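Local coordinates for protein type-2 restriction enzyme NlaIV (Neisseria lactamica, PDB 6QM2) that recognises the double-stranded DNA sequence 5'-GGNNCC-3' and cleaves it in the middle as a type II restriction endonuclease, at residues Ile22-Gln28 against Asn137-Leu143; Ile63-Val67 against Phe77-Lys81; Phe107-Ser111 against Val202-Thr208; Asn184-Cys190 against Lys242-Lys246. All blocks are in the same frame, centred on the assembly; numbering follows the deposited sequence.

Contact 1: residues Ile22-Gln28 against Asn137-Leu143; sequences ILSANGQ and NVTIKDL
This is a short antiparallel pairing backed by apolar packing, where the loop after helix 9-18 runs into strand 27-33 and meets strand 138-147, an outermost strand of the chain's mixed sheet. Gly27 and Val138 form a single hydrogen-bonded pair, CA to CA 4.9 Å. Gly27 N donates to Val138 O (2.9 Å) and Val138 N to Gly27 O (2.6 Å). Ala25 to Gly27 and Val138 are extended. Ile22 to Ser24 form a turn, with Leu23 CA still 5.5 Å from Ile140 CA. Ile22 (chi1 t) and Ile140 (chi1 m) point at each other, CG1 to CG1 3.8 Å. Ile22 CG2 lies 4.0 Å from Leu143 CD2. Lys141 and Asp142 both face Gly129, a classic beta bulge. Asp142 is salt-bridged to Arg96. Gly27 and Gln28 also pair with an antiparallel strand of the second subunit, so the sheet runs on across the dimer interface. The two backbone bonds at Gly27 set the register independently of side chains, while Ile22, Ile140 and Leu143 close the apolar end.

Contact 2: residues Ile63-Val67 against Phe77-Lys81; sequences IEFDV and FFLNK
The apolar centre is a T-shaped pair of rings on one face of a short antiparallel hairpin. The edge of Phe77 (chi1 m) points toward the face of Phe65 (chi1 p), with centroids 5.3 Å apart and planes at 75°. Val67 CG1 lies at the edge of the Phe77 ring, 3.9 Å from Phe77 CE1. Val67 and Phe77 are a non-hydrogen-bonded pair, CA to CA 4.8 Å. Asp66 and Phe78, on the other face, form a hydrogen-bonded pair, CA to CA 5.0 Å. Asp66 N donates to Phe78 O at 3.0 Å, and Phe78 N to Asp66 O at 2.9 Å. Phe65 CA still lies 4.7 Å from Leu79 CA and 3.2 Å from Phe78 O. Past this the chains part, and a water spans them, 2.8 Å from Glu64 O and 2.7 Å from Leu79 O. Lys81 NZ makes a salt bridge with Asp66 OD1 (2.9 Å), and Asp66 also pairs with Arg84. The loop joining the strands carries the sodium site of Ser68, Asn70, Met73 and Pro75, with the Phe78 side chain about 7 Å from the ion. Phe65 rests on helix 44-60, Leu79 meets helix 9-18, and strand 77-78 lies between strands 66-67 and 88-95.

Contact 3: residues Phe107-Ser111 against Val202-Thr208; sequences FKMYS and VYQNPAT
Phe107, at the start of helix 107-116, points at the end of helix 191-204 and makes the main contact. Its chi1 is t. The ring edge meets two polar atoms: CZ is 3.5 Å from Val202 N, and CE2 is 3.7 Å from Thr208 OG1. Phe107 CZ is also 3.7 Å from Val202 CG2, and CD2 lies 3.7 Å from Asn205 ND2. Lys108 follows, with CB 4.0 Å from Thr208 CG2. One turn after Phe107, Ser111 CB packs on Val202 CG2 at 3.7 Å. The second segment is folded by its own bonds. Helix 191-204 ends at Gln204. Asn205 OD1 then accepts from Ala207 N (3.0 Å), an Asx turn. Thr208 OG1 donates to Val202 O (2.7 Å), which folds the turn back beside the helix end. Ile198 and Thr201 of the same helix, with Val169 and Ile172 of strand 168-172, also touch the Phe107 ring. The two segments share no hydrogen bond. Thr208 OG1 and Asn205 OD1 are satisfied within their own segment, and van der Waals packing around one phenylalanine joins the two helices.

Contact 4: residues Asn184-Cys190 against Lys242-Lys246; sequences NMPMFEC and KYKKK
Tyr243 is the hub between the C-terminal tail and the loop before helix 191-204. The two segments run roughly antiparallel (158° end to end), without forming strands. Tyr243 OH accepts from Glu189 N (2.9 Å, nearly straight) and is also hydrogen-bonded to Asp193. Tyr243 O and Pro186 O are bridged by a water, which donates to each at 2.8 Å. Lys242 NZ is salt-bridged to Glu189 OE1 (3.1 Å) and also to Asp193. Asn184 O and Lys244 O approach to 3.0 Å, but both are acceptors and do not bond. Lys244 NZ is met by the backbone oxygens of Met155 and Trp158, and Lys245 NZ by Asp156. The Tyr243 ring (chi1 m) lies along the loop, with CE1 3.5 Å from Met187 O. The edge of Phe188 points toward its face, with centroids 5.0 Å apart and planes at 56°. Trp236 touches both rings. Cys190 is the N-cap residue of helix 191-204, its side chain capping a backbone N. Buried Tyr243 and Lys242 hold the C-terminal tail beside this capped helix start.

In the fold
From the N terminus, contact 1 opens first, after helix 9-18. Contact 2 then opens and closes within its loop, with nine residues between its segments. Both reach the same mixed sheet, contact 1 at strand 138-147 and contact 2 at the opposite border with strands 66-67 and 77-78. Contact 3 opens at helix 107-116 before contact 1 closes, so these two cross. They lie on opposite sides of the chain's centre, about 38 Å apart between centres. Contact 4 opens at 184-190 before contact 3 closes at 202-208, so these cross too. It closes at the C terminus. Contacts 3 and 4 involve opposite ends of helix 191-204.

Contact 1: residues Ile22-Gln28 against Asn137-Leu143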
# COMPACT_ATOMS: atom_id res chain seq x y z
N ILE A 22 16.33 -8.84 -19.50
CA ILE A 22 15.42 -8.09 -18.63
C ILE A 22 14.72 -6.93 -19.36
O ILE A 22 13.56 -6.64 -19.07
CB ILE A 22 16.15 -7.59 -17.35
CG1 ILE A 22 15.16 -7.24 -16.22
CG2 ILE A 22 17.08 -6.41 -17.66
CD1 ILE A 22 14.65 -8.44 -15.46
N LEU A 23 15.41 -6.30 -20.31
CA LEU A 23 14.85 -5.14 -21.02
C LEU A 23 13.66 -5.49 -21.93
O LEU A 23 12.73 -4.70 -22.06
CB LEU A 23 15.93 -4.43 -21.85
CG LEU A 23 17.10 -3.83 -21.07
CD1 LEU A 23 18.02 -3.10 -22.04
CD2 LEU A 23 16.64 -2.89 -19.96
N SER A 24 13.72 -6.68 -22.54
CA SER A 24 12.63 -7.18 -23.39
C SER A 24 11.64 -8.10 -22.65
O SER A 24 10.67 -8.57 -23.25
CB SER A 24 13.24 -7.91 -24.59
OG SER A 24 14.23 -8.83 -24.18
N ALA A 25 11.87 -8.36 -21.36
CA ALA A 25 11.03 -9.28 -20.58
C ALA A 25 9.69 -8.66 -20.21
O ALA A 25 9.56 -7.44 -20.12
CB ALA A 25 11.75 -9.74 -19.32
N ASN A 26 8.69 -9.53 -20.00
CA ASN A 26 7.36 -9.12 -19.59
C ASN A 26 7.04 -9.79 -18.26
O ASN A 26 7.55 -10.88 -17.97
CB ASN A 26 6.32 -9.50 -20.66
CG ASN A 26 6.44 -8.65 -21.92
OD1 ASN A 26 6.70 -7.45 -21.86
ND2 ASN A 26 6.24 -9.28 -23.07
N GLY A 27 6.20 -9.14 -17.45
CA GLY A 27 5.83 -9.65 -16.12
C GLY A 27 4.56 -9.01 -15.61
O GLY A 27 4.06 -8.06 -16.21
N GLN A 28 4.03 -9.53 -14.51
CA GLN A 28 2.76 -9.05 -13.95
C GLN A 28 2.46 -9.63 -12.56
O GLN A 28 2.81 -10.77 -12.27
CB GLN A 28 1.61 -9.39 -14.90
CG GLN A 28 1.63 -10.82 -15.43
CD GLN A 28 0.41 -11.15 -16.27
OE1 GLN A 28 -0.28 -12.13 -16.02
NE2 GLN A 28 0.14 -10.31 -17.28
N ASN A 137 0.54 -5.20 -17.37
CA ASN A 137 1.80 -5.85 -17.75
C ASN A 137 2.98 -4.97 -17.36
O ASN A 137 3.13 -3.85 -17.85
CB ASN A 137 1.84 -6.14 -19.25
CG ASN A 137 2.84 -7.22 -19.61
OD1 ASN A 137 3.79 -6.98 -20.36
ND2 ASN A 137 2.63 -8.42 -19.07
N VAL A 138 3.82 -5.48 -16.46
CA VAL A 138 5.02 -4.78 -15.97
C VAL A 138 6.19 -5.05 -16.91
O VAL A 138 6.40 -6.20 -17.32
CB VAL A 138 5.41 -5.23 -14.55
CG1 VAL A 138 6.64 -4.47 -14.05
CG2 VAL A 138 4.25 -5.08 -13.58
N THR A 139 6.94 -4.00 -17.25
CA THR A 139 8.18 -4.13 -18.02
C THR A 139 9.29 -3.29 -17.39
O THR A 139 9.01 -2.26 -16.77
CB THR A 139 7.99 -3.71 -19.50
OG1 THR A 139 7.60 -2.34 -19.58
CG2 THR A 139 6.95 -4.58 -20.18
N ILE A 140 10.53 -3.73 -17.54
CA ILE A 140 11.71 -3.00 -17.07
C ILE A 140 12.25 -2.20 -18.25
O ILE A 140 12.98 -2.73 -19.09
CB ILE A 140 12.80 -3.95 -16.52
CG1 ILE A 140 12.21 -4.95 -15.50
CG2 ILE A 140 13.96 -3.16 -15.93
CD1 ILE A 140 11.40 -4.33 -14.37
N LYS A 141 11.88 -0.92 -18.32
CA LYS A 141 12.30 -0.03 -19.41
C LYS A 141 13.80 0.28 -19.38
O LYS A 141 14.43 0.35 -20.43
CB LYS A 141 11.50 1.27 -19.41
CG LYS A 141 10.05 1.11 -19.89
CD LYS A 141 9.37 2.46 -20.11
CE LYS A 141 9.76 3.11 -21.43
NZ LYS A 141 9.59 4.59 -21.40
N ASP A 142 14.35 0.47 -18.18
CA ASP A 142 15.78 0.71 -17.99
C ASP A 142 16.32 -0.08 -16.80
O ASP A 142 15.58 -0.43 -15.88
CB ASP A 142 16.04 2.20 -17.75
CG ASP A 142 15.90 3.04 -19.01
OD1 ASP A 142 16.60 2.75 -20.00
OD2 ASP A 142 15.11 4.01 -19.00
N LEU A 143 17.62 -0.37 -16.84
CA LEU A 143 18.35 -0.96 -15.71
C LEU A 143 19.70 -0.27 -15.58
O LEU A 143 20.38 -0.03 -16.59
CB LEU A 143 18.53 -2.46 -15.90
CG LEU A 143 19.00 -3.25 -14.67
CD1 LEU A 143 17.90 -3.35 -13.62
CD2 LEU A 143 19.49 -4.64 -15.04

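Contact 2: residues Ile63-Val67 against Phe77-Lys81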
# COMPACT_ATOMS: atom_id res chain seq x y z
N ILE A 63 22.80 -18.51 -6.48
CA ILE A 63 23.80 -17.47 -6.21
C ILE A 63 23.83 -17.18 -4.71
O ILE A 63 22.80 -17.10 -4.04
CB ILE A 63 23.56 -16.18 -7.03
CG1 ILE A 63 23.67 -16.50 -8.53
CG2 ILE A 63 24.57 -15.09 -6.66
CD1 ILE A 63 23.28 -15.36 -9.45
N GLU A 64 25.05 -17.00 -4.21
CA GLU A 64 25.33 -16.96 -2.79
C GLU A 64 25.10 -15.55 -2.29
O GLU A 64 25.59 -14.59 -2.89
CB GLU A 64 26.79 -17.39 -2.60
CG GLU A 64 27.14 -17.98 -1.25
CD GLU A 64 28.51 -18.65 -1.25
OE1 GLU A 64 28.80 -19.44 -2.18
OE2 GLU A 64 29.30 -18.39 -0.31
N PHE A 65 24.32 -15.41 -1.21
CA PHE A 65 24.10 -14.10 -0.57
C PHE A 65 23.49 -14.18 0.82
O PHE A 65 22.92 -15.20 1.21
CB PHE A 65 23.21 -13.19 -1.44
CG PHE A 65 21.78 -13.67 -1.56
CD1 PHE A 65 20.82 -13.31 -0.62
CD2 PHE A 65 21.41 -14.48 -2.62
CE1 PHE A 65 19.52 -13.76 -0.73
CE2 PHE A 65 20.10 -14.94 -2.74
CZ PHE A 65 19.16 -14.58 -1.79
N ASP A 66 23.60 -13.07 1.55
CA ASP A 66 22.85 -12.84 2.78
C ASP A 66 21.94 -11.63 2.59
O ASP A 66 22.18 -10.79 1.72
CB ASP A 66 23.79 -12.58 3.97
CG ASP A 66 24.37 -13.86 4.54
OD1 ASP A 66 23.74 -14.93 4.43
OD2 ASP A 66 25.48 -13.78 5.13
N VAL A 67 20.90 -11.55 3.42
CA VAL A 67 19.94 -10.44 3.39
C VAL A 67 20.16 -9.52 4.58
O VAL A 67 20.59 -9.95 5.65
CB VAL A 67 18.47 -10.92 3.37
CG1 VAL A 67 18.15 -11.59 2.04
CG2 VAL A 67 18.13 -11.84 4.55
N PHE A 77 21.45 -6.69 -0.08
CA PHE A 77 22.11 -7.99 -0.18
C PHE A 77 23.61 -7.90 0.06
O PHE A 77 24.26 -6.94 -0.38
CB PHE A 77 21.87 -8.60 -1.55
CG PHE A 77 20.42 -8.80 -1.89
CD1 PHE A 77 19.67 -9.75 -1.21
CD2 PHE A 77 19.81 -8.05 -2.89
CE1 PHE A 77 18.33 -9.95 -1.52
CE2 PHE A 77 18.48 -8.24 -3.20
CZ PHE A 77 17.73 -9.19 -2.52
N PHE A 78 24.14 -8.90 0.75
CA PHE A 78 25.58 -9.11 0.89
C PHE A 78 25.99 -10.22 -0.08
O PHE A 78 25.71 -11.39 0.19
CB PHE A 78 25.92 -9.53 2.31
CG PHE A 78 25.59 -8.50 3.35
CD1 PHE A 78 26.49 -7.51 3.68
CD2 PHE A 78 24.38 -8.55 4.03
CE1 PHE A 78 26.20 -6.56 4.66
CE2 PHE A 78 24.07 -7.62 5.01
CZ PHE A 78 24.98 -6.62 5.33
N LEU A 79 26.66 -9.88 -1.18
CA LEU A 79 27.04 -10.87 -2.20
C LEU A 79 28.26 -11.75 -1.82
O LEU A 79 28.56 -12.72 -2.52
CB LEU A 79 27.29 -10.19 -3.55
CG LEU A 79 26.12 -9.40 -4.12
CD1 LEU A 79 26.53 -8.66 -5.38
CD2 LEU A 79 24.93 -10.32 -4.40
N ASN A 80 28.95 -11.39 -0.73
CA ASN A 80 30.08 -12.15 -0.20
C ASN A 80 29.76 -12.50 1.26
O ASN A 80 29.84 -11.64 2.13
CB ASN A 80 31.35 -11.30 -0.32
CG ASN A 80 32.62 -12.07 -0.02
OD1 ASN A 80 32.64 -13.00 0.80
ND2 ASN A 80 33.70 -11.67 -0.67
N LYS A 81 29.40 -13.76 1.51
CA LYS A 81 29.01 -14.22 2.86
C LYS A 81 30.12 -14.08 3.91
O LYS A 81 29.83 -13.85 5.08
CB LYS A 81 28.52 -15.68 2.82
CG LYS A 81 27.15 -15.86 2.17
CD LYS A 81 26.73 -17.32 2.09
CE LYS A 81 26.28 -17.90 3.43
NZ LYS A 81 24.91 -17.47 3.84
O HOH W 1 27.36 -13.66 -4.80

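Contact 3: residues Phe107-Ser111 against Val202-Thr208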
# COMPACT_ATOMS: atom_id res chain seq x y z
N PHE A 107 19.66 11.35 6.35
CA PHE A 107 20.96 12.02 6.37
C PHE A 107 21.70 11.87 7.71
O PHE A 107 22.90 11.61 7.71
CB PHE A 107 20.85 13.51 6.00
CG PHE A 107 22.16 14.23 6.09
CD1 PHE A 107 23.08 14.16 5.05
CD2 PHE A 107 22.50 14.94 7.24
CE1 PHE A 107 24.31 14.80 5.14
CE2 PHE A 107 23.73 15.58 7.34
CZ PHE A 107 24.63 15.51 6.29
N LYS A 108 20.99 12.05 8.83
CA LYS A 108 21.65 11.95 10.13
C LYS A 108 22.28 10.58 10.31
O LYS A 108 23.43 10.48 10.73
CB LYS A 108 20.71 12.26 11.30
CG LYS A 108 21.32 12.01 12.68
CD LYS A 108 20.90 13.01 13.74
CE LYS A 108 19.38 13.07 13.93
NZ LYS A 108 19.00 13.86 15.13
N MET A 109 21.53 9.53 9.98
CA MET A 109 22.03 8.16 10.09
C MET A 109 23.21 7.90 9.15
O MET A 109 24.19 7.27 9.55
CB MET A 109 20.92 7.15 9.80
CG MET A 109 19.90 6.99 10.92
SD MET A 109 18.61 5.82 10.46
CE MET A 109 19.45 4.25 10.69
N TYR A 110 23.12 8.41 7.93
CA TYR A 110 24.12 8.16 6.88
C TYR A 110 25.42 8.90 7.11
O TYR A 110 26.48 8.36 6.83
CB TYR A 110 23.53 8.50 5.51
CG TYR A 110 24.32 8.01 4.32
CD1 TYR A 110 24.09 6.74 3.78
CD2 TYR A 110 25.28 8.81 3.70
CE1 TYR A 110 24.80 6.28 2.68
CE2 TYR A 110 25.99 8.37 2.59
CZ TYR A 110 25.75 7.10 2.09
OH TYR A 110 26.45 6.66 1.00
N SER A 111 25.35 10.14 7.60
CA SER A 111 26.55 10.89 7.96
C SER A 111 27.36 10.19 9.07
O SER A 111 28.59 10.21 9.04
CB SER A 111 26.22 12.34 8.33
OG SER A 111 25.22 12.42 9.33
N VAL A 202 26.65 18.31 6.99
CA VAL A 202 26.68 18.03 8.43
C VAL A 202 26.67 19.34 9.22
O VAL A 202 25.92 19.48 10.18
CB VAL A 202 27.89 17.14 8.83
CG1 VAL A 202 28.07 17.09 10.34
CG2 VAL A 202 27.72 15.72 8.31
N TYR A 203 27.50 20.30 8.80
CA TYR A 203 27.57 21.61 9.45
C TYR A 203 26.35 22.49 9.18
O TYR A 203 25.86 23.17 10.08
CB TYR A 203 28.84 22.36 9.03
CG TYR A 203 28.96 23.74 9.63
CD1 TYR A 203 29.05 23.91 11.01
CD2 TYR A 203 28.97 24.87 8.83
CE1 TYR A 203 29.16 25.17 11.58
CE2 TYR A 203 29.07 26.14 9.39
CZ TYR A 203 29.17 26.28 10.76
OH TYR A 203 29.27 27.54 11.31
N GLN A 204 25.89 22.48 7.92
CA GLN A 204 24.70 23.24 7.50
C GLN A 204 23.46 22.85 8.29
O GLN A 204 22.69 23.71 8.70
CB GLN A 204 24.42 23.03 6.00
CG GLN A 204 25.43 23.69 5.07
CD GLN A 204 25.21 23.34 3.61
OE1 GLN A 204 24.45 22.42 3.28
NE2 GLN A 204 25.89 24.05 2.71
N ASN A 205 23.29 21.55 8.51
CA ASN A 205 22.15 20.98 9.22
C ASN A 205 22.30 21.22 10.73
O ASN A 205 23.23 20.69 11.32
CB ASN A 205 22.08 19.48 8.92
CG ASN A 205 20.90 18.78 9.57
OD1 ASN A 205 20.09 19.39 10.27
ND2 ASN A 205 20.80 17.48 9.33
N PRO A 206 21.40 22.02 11.34
CA PRO A 206 21.49 22.24 12.80
C PRO A 206 21.45 20.97 13.65
O PRO A 206 22.07 20.93 14.71
CB PRO A 206 20.26 23.11 13.10
CG PRO A 206 19.93 23.78 11.82
CD PRO A 206 20.28 22.77 10.75
N ALA A 207 20.75 19.94 13.18
CA ALA A 207 20.64 18.66 13.89
C ALA A 207 21.98 17.92 14.00
O ALA A 207 22.27 17.33 15.04
CB ALA A 207 19.60 17.77 13.21
N THR A 208 22.79 17.96 12.94
CA THR A 208 24.07 17.25 12.92
C THR A 208 25.29 18.17 13.13
O THR A 208 26.43 17.72 13.00
CB THR A 208 24.22 16.47 11.60
OG1 THR A 208 24.18 17.39 10.50
CG2 THR A 208 23.10 15.46 11.44

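Contact 4: residues Asn184-Cys190 against Lys242-Lys246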
# COMPACT_ATOMS: atom_id res chain seq x y z
N ASN A 184 22.11 22.80 -14.98
CA ASN A 184 23.14 23.47 -14.16
C ASN A 184 23.61 22.63 -12.95
O ASN A 184 24.73 22.84 -12.47
CB ASN A 184 22.64 24.83 -13.64
CG ASN A 184 22.54 25.87 -14.74
OD1 ASN A 184 22.41 25.55 -15.92
ND2 ASN A 184 22.58 27.14 -14.34
N MET A 185 22.74 21.74 -12.47
CA MET A 185 23.03 20.82 -11.37
C MET A 185 23.24 19.39 -11.89
O MET A 185 22.26 18.66 -12.06
CB MET A 185 21.85 20.79 -10.40
CG MET A 185 21.63 22.09 -9.66
SD MET A 185 20.20 21.98 -8.57
CE MET A 185 20.48 23.41 -7.52
N PRO A 186 24.50 19.00 -12.14
CA PRO A 186 24.80 17.61 -12.51
C PRO A 186 25.05 16.73 -11.28
O PRO A 186 25.13 17.24 -10.16
CB PRO A 186 26.09 17.75 -13.32
CG PRO A 186 26.80 18.86 -12.65
CD PRO A 186 25.72 19.83 -12.23
N MET A 187 25.20 15.43 -11.52
CA MET A 187 25.50 14.48 -10.46
C MET A 187 26.96 14.63 -10.06
O MET A 187 27.75 15.18 -10.83
CB MET A 187 25.24 13.04 -10.92
CG MET A 187 23.84 12.75 -11.46
SD MET A 187 22.50 13.09 -10.31
CE MET A 187 21.90 14.66 -10.93
N PHE A 188 27.32 14.14 -8.88
CA PHE A 188 28.70 14.23 -8.39
C PHE A 188 29.65 13.44 -9.29
O PHE A 188 29.36 12.30 -9.67
CB PHE A 188 28.82 13.75 -6.94
CG PHE A 188 28.09 14.61 -5.94
CD1 PHE A 188 28.59 15.85 -5.56
CD2 PHE A 188 26.91 14.16 -5.36
CE1 PHE A 188 27.92 16.63 -4.63
CE2 PHE A 188 26.23 14.94 -4.43
CZ PHE A 188 26.74 16.18 -4.07
N GLU A 189 30.78 14.06 -9.63
CA GLU A 189 31.75 13.48 -10.57
C GLU A 189 32.54 12.31 -9.97
O GLU A 189 32.93 11.39 -10.68
CB GLU A 189 32.71 14.56 -11.07
CG GLU A 189 32.03 15.61 -11.95
CD GLU A 189 32.84 16.88 -12.13
OE1 GLU A 189 33.99 16.98 -11.64
OE2 GLU A 189 32.30 17.81 -12.78
N CYS A 190 32.77 12.37 -8.66
CA CYS A 190 33.53 11.34 -7.95
C CYS A 190 33.08 11.21 -6.49
O CYS A 190 32.35 12.06 -5.97
CB CYS A 190 35.01 11.70 -7.98
SG CYS A 190 35.37 13.25 -7.14
N LYS A 242 31.03 23.64 -9.40
CA LYS A 242 30.77 22.56 -10.36
C LYS A 242 29.34 22.00 -10.29
O LYS A 242 28.84 21.46 -11.28
CB LYS A 242 31.75 21.39 -10.16
CG LYS A 242 33.22 21.72 -10.38
CD LYS A 242 34.08 20.47 -10.47
CE LYS A 242 34.17 19.74 -9.14
NZ LYS A 242 35.05 18.54 -9.21
N TYR A 243 28.70 22.13 -9.12
CA TYR A 243 27.41 21.51 -8.83
C TYR A 243 26.22 22.47 -8.62
O TYR A 243 25.07 22.04 -8.66
CB TYR A 243 27.60 20.58 -7.61
CG TYR A 243 28.67 19.54 -7.86
CD1 TYR A 243 28.49 18.56 -8.84
CD2 TYR A 243 29.88 19.55 -7.15
CE1 TYR A 243 29.47 17.62 -9.10
CE2 TYR A 243 30.86 18.60 -7.40
CZ TYR A 243 30.66 17.63 -8.38
OH TYR A 243 31.62 16.68 -8.65
N LYS A 244 26.51 23.76 -8.40
CA LYS A 244 25.47 24.78 -8.23
C LYS A 244 25.22 25.47 -9.57
O LYS A 244 25.72 25.01 -10.61
CB LYS A 244 25.91 25.80 -7.17
CG LYS A 244 26.19 25.23 -5.79
CD LYS A 244 24.92 24.91 -5.01
CE LYS A 244 25.26 24.64 -3.55
NZ LYS A 244 24.06 24.34 -2.72
N LYS A 245 24.43 26.55 -9.56
CA LYS A 245 24.27 27.43 -10.71
C LYS A 245 25.29 28.56 -10.62
O LYS A 245 26.06 28.79 -11.56
CB LYS A 245 22.85 28.03 -10.78
CG LYS A 245 21.69 27.04 -10.85
CD LYS A 245 21.27 26.40 -9.53
CE LYS A 245 21.02 27.39 -8.40
NZ LYS A 245 20.54 26.72 -7.15
N LYS A 246 25.30 29.27 -9.49
CA LYS A 246 26.20 30.40 -9.23
C LYS A 246 26.84 30.25 -7.85
O LYS A 246 26.90 31.17 -7.04
CB LYS A 246 25.44 31.73 -9.32
CG LYS A 246 24.84 32.03 -10.69
CD LYS A 246 23.53 32.81 -10.60
CE LYS A 246 22.66 32.57 -11.82
NZ LYS A 246 21.28 33.10 -11.62
OXT LYS A 246 27.32 29.17 -7.50
O HOH W 2 24.64 19.31 -8.41